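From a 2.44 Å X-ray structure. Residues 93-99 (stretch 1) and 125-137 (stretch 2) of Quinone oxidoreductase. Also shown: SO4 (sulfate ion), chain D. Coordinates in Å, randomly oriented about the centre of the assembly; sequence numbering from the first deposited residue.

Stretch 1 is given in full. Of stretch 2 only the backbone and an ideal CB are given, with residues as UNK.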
# COMPACT_ATOMS: atom_id res chain seq x y z
N ASP A 93 12.74 20.45 -6.96
CA ASP A 93 11.37 19.98 -7.18
C ASP A 93 10.91 19.13 -6.00
O ASP A 93 11.67 18.31 -5.49
CB ASP A 93 11.26 19.17 -8.47
CG ASP A 93 11.25 20.03 -9.73
OD1 ASP A 93 11.24 21.28 -9.65
OD2 ASP A 93 11.24 19.44 -10.83
N LYS A 94 9.67 19.34 -5.57
CA LYS A 94 9.06 18.51 -4.55
C LYS A 94 8.40 17.32 -5.25
O LYS A 94 7.59 17.50 -6.16
CB LYS A 94 8.03 19.31 -3.75
CG LYS A 94 8.63 20.54 -3.05
CD LYS A 94 7.57 21.35 -2.28
CE LYS A 94 8.17 22.61 -1.65
NZ LYS A 94 7.15 23.66 -1.38
N VAL A 95 8.76 16.11 -4.82
CA VAL A 95 8.33 14.89 -5.51
C VAL A 95 7.81 13.82 -4.58
O VAL A 95 8.06 13.83 -3.37
CB VAL A 95 9.49 14.28 -6.35
CG1 VAL A 95 9.92 15.26 -7.46
CG2 VAL A 95 10.66 13.90 -5.46
N MSE A 96 7.09 12.87 -5.17
CA MSE A 96 6.47 11.77 -4.44
C MSE A 96 6.47 10.54 -5.35
O MSE A 96 6.32 10.66 -6.56
CB MSE A 96 5.04 12.13 -4.04
CG MSE A 96 4.23 12.76 -5.17
SE MSE A 96 2.36 13.08 -4.74
CE MSE A 96 1.87 11.29 -4.10
N GLY A 97 6.66 9.37 -4.75
CA GLY A 97 6.67 8.15 -5.53
C GLY A 97 7.21 6.95 -4.80
O GLY A 97 7.11 6.85 -3.57
N ILE A 98 7.77 6.03 -5.59
CA ILE A 98 8.25 4.74 -5.12
C ILE A 98 9.73 4.65 -5.45
O ILE A 98 10.14 5.02 -6.55
CB ILE A 98 7.54 3.56 -5.85
CG1 ILE A 98 6.02 3.69 -5.77
CG2 ILE A 98 7.97 2.22 -5.25
CD1 ILE A 98 5.49 3.64 -4.38
N ALA A 99 10.53 4.14 -4.52
CA ALA A 99 11.96 3.98 -4.75
C ALA A 99 12.41 2.56 -4.41
O ALA A 99 12.00 1.99 -3.40
CB ALA A 99 12.74 5.01 -3.94
N UNK A 125 -0.91 21.58 -2.70
CA UNK A 125 -1.90 21.41 -1.62
C UNK A 125 -1.65 20.16 -0.77
O UNK A 125 -2.10 20.10 0.37
CB UNK A 125 -3.31 21.34 -2.22
N UNK A 126 -0.95 19.17 -1.32
CA UNK A 126 -0.59 17.95 -0.59
C UNK A 126 0.54 18.22 0.40
O UNK A 126 1.54 18.83 0.04
CB UNK A 126 -0.18 16.84 -1.56
N UNK A 127 0.38 17.76 1.64
CA UNK A 127 1.51 17.74 2.57
C UNK A 127 2.45 16.61 2.16
O UNK A 127 2.06 15.70 1.43
CB UNK A 127 1.04 17.56 4.02
N UNK A 128 3.70 16.69 2.61
CA UNK A 128 4.67 15.63 2.37
C UNK A 128 4.23 14.30 3.00
O UNK A 128 4.39 13.24 2.38
CB UNK A 128 6.04 16.04 2.92
N UNK A 129 3.69 14.35 4.21
CA UNK A 129 3.16 13.17 4.89
C UNK A 129 2.04 12.50 4.09
O UNK A 129 2.00 11.27 3.96
CB UNK A 129 2.65 13.55 6.28
N UNK A 130 1.12 13.31 3.56
CA UNK A 130 0.06 12.79 2.70
C UNK A 130 0.64 12.17 1.42
O UNK A 130 0.22 11.10 1.00
CB UNK A 130 -0.93 13.90 2.35
N UNK A 131 1.61 12.86 0.82
CA UNK A 131 2.21 12.40 -0.43
C UNK A 131 2.93 11.06 -0.29
O UNK A 131 2.91 10.25 -1.21
CB UNK A 131 3.19 13.45 -0.95
N UNK A 132 3.58 10.83 0.86
CA UNK A 132 4.32 9.59 1.09
C UNK A 132 3.40 8.43 1.47
O UNK A 132 3.77 7.28 1.33
CB UNK A 132 5.36 9.80 2.19
N UNK A 133 2.21 8.75 1.96
CA UNK A 133 1.25 7.74 2.40
C UNK A 133 0.40 7.19 1.26
O UNK A 133 -0.26 6.16 1.42
CB UNK A 133 0.34 8.33 3.48
N UNK A 134 0.44 7.85 0.12
CA UNK A 134 -0.48 7.57 -0.98
C UNK A 134 -0.05 6.50 -2.00
O UNK A 134 -0.87 5.67 -2.38
CB UNK A 134 -0.73 8.88 -1.73
N UNK A 135 1.22 6.51 -2.47
CA UNK A 135 1.56 5.72 -3.66
C UNK A 135 1.20 4.23 -3.64
O UNK A 135 0.43 3.79 -4.50
CB UNK A 135 3.07 5.84 -3.90
N UNK A 136 1.73 3.46 -2.69
CA UNK A 136 1.45 2.02 -2.68
C UNK A 136 -0.03 1.73 -2.42
O UNK A 136 -0.68 1.06 -3.22
CB UNK A 136 2.31 1.33 -1.62
N UNK A 137 -0.55 2.26 -1.31
CA UNK A 137 -1.94 1.99 -0.90
C UNK A 137 -2.94 2.43 -1.96
O UNK A 137 -3.84 1.68 -2.31
CB UNK A 137 -2.25 2.70 0.42
S SO4 D . 4.49 18.59 5.68
O1 SO4 D . 5.90 18.80 5.96
O2 SO4 D . 3.69 19.62 6.35
O3 SO4 D . 4.24 18.73 4.25
O4 SO4 D . 4.09 17.26 6.15

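Position 125 lies out of reach of stretch 1, so many residues would do. It is K125.

Position 126 points its CB toward stretch 1, but no atom of that stretch comes within 5.5 Å of the ideal CB. The selenium of M96 lies beyond that gap, so a longer apolar side chain would suit. It is L126, and its CD1 packs 3.7 Å from M96 SE.

Position 127 directly precedes a helix. Ser, Thr, Asp or Asn would suit, since each can accept from a free backbone NH. It is S127. Its OG accepts from the backbone N of position 130 at 3.0 Å, a capping bond.

Position 128 has a sideways CB with nothing of stretch 1 close by. The aliphatic chain of K94 lies farther off, so a long or aromatic side chain could reach it. The backbone N also faces the sulfate, a contact open to any residue except proline. It is F128. Its ring reaches the lysine, CZ to K94 CD 3.7 Å. F128 N donates to sulfate O3 at 2.7 Å, and that oxygen also sits at the ring edge.

Position 129 is out of reach and open to many residues. It is L129.

Position 130 points sideways, and stretch 1 offers it no partner. A polar side chain could turn back to the start of the helix. Q130 does so: its OE1 accepts from S127 N at 3.2 Å.

Position 131 points toward stretch 1, with the ideal CB only 3.8 Å from M96 CB. Little room remains, so a small residue such as Ala fits best. It is A131. Its CB packs against M96 CB, and M96 CE lies 3.2 Å from A131 O.

Positions 132 and 133 point away, so stretch 1 does not choose between residues. They are A132 and S133; S133 OG donates to L129 O at 2.9 Å.

Position 134 points sideways, its ideal CB 4.3 Å from M96 CE. An apolar side chain would suit. L134 brings CD2 to 4.1 Å from M96 CE.

Position 135 points toward stretch 1, its ideal CB a tight 3.3 Å from I98 CD1. A compact apolar residue is favoured, and phi of -53° allows proline. It is P135. Its CB lies 3.4 Å from I98 CD1, and its CG 3.8 Å from G97 O.

Position 136 points sideways; its ideal CB is 4.8 Å from I98 CD1. That leaves some room, so Val, Thr or Ser would suit. T136 places OG1 3.8 Å from I98 CD1.

Position 137 is out of reach, so many residues would do. It is A137.

Stretch 2 125-137: KLSFLQAASLPTA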
# COMPACT_ATOMS: atom_id res chain seq x y z
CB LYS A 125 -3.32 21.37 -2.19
CG LYS A 125 -3.77 22.67 -2.82
CD LYS A 125 -4.24 23.68 -1.79
CE LYS A 125 -5.65 23.38 -1.31
NZ LYS A 125 -6.20 24.48 -0.47
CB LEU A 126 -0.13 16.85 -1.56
CG LEU A 126 -1.15 16.07 -2.38
CD1 LEU A 126 -0.42 15.09 -3.32
CD2 LEU A 126 -2.10 15.32 -1.48
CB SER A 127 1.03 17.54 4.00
OG SER A 127 0.68 16.19 4.24
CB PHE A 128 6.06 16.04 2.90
CG PHE A 128 6.77 17.02 2.01
CD1 PHE A 128 6.83 18.37 2.35
CD2 PHE A 128 7.39 16.60 0.84
CE1 PHE A 128 7.50 19.28 1.54
CE2 PHE A 128 8.06 17.50 0.02
CZ PHE A 128 8.11 18.84 0.37
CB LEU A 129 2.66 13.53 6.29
CG LEU A 129 3.73 13.94 7.30
CD1 LEU A 129 3.10 14.62 8.50
CD2 LEU A 129 4.57 12.74 7.72
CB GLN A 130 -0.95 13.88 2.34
CG GLN A 130 -1.90 14.25 3.47
CD GLN A 130 -2.83 15.39 3.10
OE1 GLN A 130 -2.42 16.36 2.45
NE2 GLN A 130 -4.08 15.29 3.52
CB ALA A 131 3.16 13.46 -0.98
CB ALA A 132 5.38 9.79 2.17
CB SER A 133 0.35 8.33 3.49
OG SER A 133 1.10 8.63 4.66
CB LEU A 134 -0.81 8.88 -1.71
CG LEU A 134 -1.96 8.87 -2.72
CD1 LEU A 134 -3.28 8.48 -2.08
CD2 LEU A 134 -2.06 10.24 -3.38
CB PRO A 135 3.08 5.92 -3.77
CG PRO A 135 3.30 7.25 -3.20
CD PRO A 135 2.36 7.33 -2.04
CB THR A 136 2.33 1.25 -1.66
OG1 THR A 136 3.69 1.22 -2.13
CG2 THR A 136 1.83 -0.19 -1.49
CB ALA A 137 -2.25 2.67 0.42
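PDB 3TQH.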